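Side-chain contact in trehalose-6-phosphate phosphatase (Candida albicans, PDB 5DXI), which is a phosphatase of the HAD superfamily that binds a magnesium ion and a beryllium trifluoride ion in its pocket: residues M160-L163 and N164-A168. Sequence-based numbering, arbitrary orientation.
Sequences MKEL and NDTVA
Lys161 reaches along the helix to Asp165, an i to i+4 salt bridge on the last turn of helix 149-165, in the part of this HAD-type phosphatase where two helices pack on a four-stranded antiparallel sheet. The segment illustrates how a helix end combines side-chain pairing with a change in backbone bonding. CB of Lys161 starts out away from its partner, but with CG anti to the backbone N (chi1 179°) and a bend at chi2 the chain turns toward the acid. CG then passes 3.5 Å from Asp165 OD2, and CD comes slightly closer. CE approaches most tightly, 3.1 Å from the same OD2, before NZ ends 3.6 Å from OD2 in a rather long salt bridge. The carboxylate thus lies against the aliphatic chain as well as near the ammonium group.

One residue earlier in each partner, Met160 and Asn164 lie side by side, pointing the same way, the methyl CE of Met160 3.9 Å from Asn164 ND2. Their backbones keep the regular helical bond from Asn164 N to Met160 O; beyond it, Asp165 N makes only weak bonds to the carbonyls of Lys161 and Glu162. On the buried side of the helix, Leu163 packs on Ile120 and Phe121 of helix 113-126 and on Val175 and Ile182 of the sheet, while its CD2 lies 4.3 Å from Val167 CG2. Glu162 OE1 is hydrogen-bonded to the hydroxyl of Tyr124 on helix 113-126.

Thr166 breaks the helical path before helix 167-170. Ala168 N bonds back to Leu163 O at 2.9 Å, nearly straight. Placed between the backbone N and the carbonyl carbon (chi1 56°), the threonine hydroxyl turns back to the preceding turn, where OG1 donates to Glu162 O at 2.7 Å, tilted 32° from the carbonyl plane.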
ATOM      1  N   MET A 160     -18.814   9.552  -6.818  1.00 51.06           N
ATOM      2  CA  MET A 160     -18.560   8.117  -6.866  1.00 49.79           C
ATOM      3  C   MET A 160     -19.575   7.403  -7.743  1.00 51.72           C
ATOM      4  O   MET A 160     -19.227   6.564  -8.574  1.00 46.88           O
ATOM      5  CB  MET A 160     -18.623   7.525  -5.456  1.00 49.92           C
ATOM      6  CG  MET A 160     -17.420   7.813  -4.578  1.00 49.72           C
ATOM      7  SD  MET A 160     -15.956   6.905  -5.090  1.00 49.34           S
ATOM      8  CE  MET A 160     -16.617   5.223  -5.076  1.00 36.54           C
ATOM      9  N   LYS A 161     -20.839   7.750  -7.533  1.00 53.32           N
ATOM     10  CA  LYS A 161     -21.953   7.201  -8.292  1.00 53.21           C
ATOM     11  C   LYS A 161     -21.813   7.487  -9.783  1.00 51.00           C
ATOM     12  O   LYS A 161     -21.969   6.589 -10.612  1.00 51.67           O
ATOM     13  CB  LYS A 161     -23.271   7.779  -7.760  1.00 56.24           C
ATOM     14  CG  LYS A 161     -24.533   7.312  -8.471  1.00 57.85           C
ATOM     15  CD  LYS A 161     -24.744   5.810  -8.333  1.00 66.38           C
ATOM     16  CE  LYS A 161     -26.101   5.389  -8.885  1.00 65.19           C
ATOM     17  NZ  LYS A 161     -26.230   3.909  -8.953  1.00 67.28           N
ATOM     18  N   GLU A 162     -21.506   8.739 -10.114  1.00 51.02           N
ATOM     19  CA  GLU A 162     -21.447   9.166 -11.502  1.00 50.42           C
ATOM     20  C   GLU A 162     -20.297   8.525 -12.262  1.00 51.78           C
ATOM     21  O   GLU A 162     -20.466   8.108 -13.407  1.00 50.38           O
ATOM     22  CB  GLU A 162     -21.324  10.686 -11.589  1.00 54.30           C
ATOM     23  CG  GLU A 162     -21.029  11.179 -12.998  1.00 55.14           C
ATOM     24  CD  GLU A 162     -21.170  12.674 -13.146  1.00 58.23           C
ATOM     25  OE1 GLU A 162     -21.634  13.330 -12.190  1.00 57.67           O
ATOM     26  OE2 GLU A 162     -20.808  13.193 -14.227  1.00 60.86           O
ATOM     27  N   LEU A 163     -19.130   8.454 -11.626  1.00 51.06           N
ATOM     28  CA  LEU A 163     -17.971   7.809 -12.239  1.00 50.57           C
ATOM     29  C   LEU A 163     -18.285   6.354 -12.521  1.00 46.75           C
ATOM     30  O   LEU A 163     -17.989   5.844 -13.604  1.00 45.21           O
ATOM     31  CB  LEU A 163     -16.745   7.918 -11.332  1.00 46.48           C
ATOM     32  CG  LEU A 163     -16.121   9.305 -11.232  1.00 47.33           C
ATOM     33  CD1 LEU A 163     -15.148   9.374 -10.073  1.00 44.18           C
ATOM     34  CD2 LEU A 163     -15.411   9.627 -12.543  1.00 47.37           C
ATOM     35  N   ASN A 164     -18.922   5.707 -11.548  1.00 44.07           N
ATOM     36  CA  ASN A 164     -19.245   4.289 -11.622  1.00 47.60           C
ATOM     37  C   ASN A 164     -20.337   3.976 -12.651  1.00 49.82           C
ATOM     38  O   ASN A 164     -20.439   2.852 -13.130  1.00 47.80           O
ATOM     39  CB  ASN A 164     -19.676   3.778 -10.242  1.00 49.02           C
ATOM     40  CG  ASN A 164     -18.497   3.370  -9.375  1.00 47.74           C
ATOM     41  OD1 ASN A 164     -17.506   2.837  -9.868  1.00 50.01           O
ATOM     42  ND2 ASN A 164     -18.608   3.602  -8.076  1.00 48.39           N
ATOM     43  N   ASP A 165     -21.155   4.970 -12.983  1.00 52.58           N
ATOM     44  CA  ASP A 165     -22.219   4.778 -13.964  1.00 54.27           C
ATOM     45  C   ASP A 165     -21.784   5.138 -15.377  1.00 54.89           C
ATOM     46  O   ASP A 165     -22.426   4.733 -16.345  1.00 57.55           O
ATOM     47  CB  ASP A 165     -23.452   5.600 -13.589  1.00 54.53           C
ATOM     48  CG  ASP A 165     -24.227   5.001 -12.428  1.00 62.12           C
ATOM     49  OD1 ASP A 165     -24.244   3.753 -12.279  1.00 63.68           O
ATOM     50  OD2 ASP A 165     -24.804   5.792 -11.655  1.00 63.44           O
ATOM     51  N   THR A 166     -20.693   5.889 -15.494  1.00 52.37           N
ATOM     52  CA  THR A 166     -20.209   6.324 -16.800  1.00 53.59           C
ATOM     53  C   THR A 166     -18.845   5.726 -17.142  1.00 52.26           C
ATOM     54  O   THR A 166     -18.764   4.682 -17.793  1.00 50.61           O
ATOM     55  CB  THR A 166     -20.123   7.866 -16.882  1.00 52.74           C
ATOM     56  OG1 THR A 166     -19.302   8.369 -15.819  1.00 55.04           O
ATOM     57  CG2 THR A 166     -21.510   8.479 -16.765  1.00 55.60           C
ATOM     58  N   VAL A 167     -17.784   6.399 -16.706  1.00 50.48           N
ATOM     59  CA  VAL A 167     -16.419   6.002 -17.028  1.00 46.75           C
ATOM     60  C   VAL A 167     -16.121   4.548 -16.682  1.00 44.24           C
ATOM     61  O   VAL A 167     -15.492   3.835 -17.465  1.00 42.03           O
ATOM     62  CB  VAL A 167     -15.392   6.906 -16.306  1.00 48.32           C
ATOM     63  CG1 VAL A 167     -13.968   6.487 -16.645  1.00 43.62           C
ATOM     64  CG2 VAL A 167     -15.616   8.366 -16.674  1.00 48.55           C
ATOM     65  N   ALA A 168     -16.591   4.096 -15.524  1.00 39.13           N
ATOM     66  CA  ALA A 168     -16.257   2.747 -15.074  1.00 44.52           C
ATOM     67  C   ALA A 168     -17.007   1.682 -15.881  1.00 47.47           C
ATOM     68  O   ALA A 168     -16.630   0.508 -15.875  1.00 43.93           O
ATOM     69  CB  ALA A 168     -16.548   2.591 -13.588  1.00 43.82           C
TER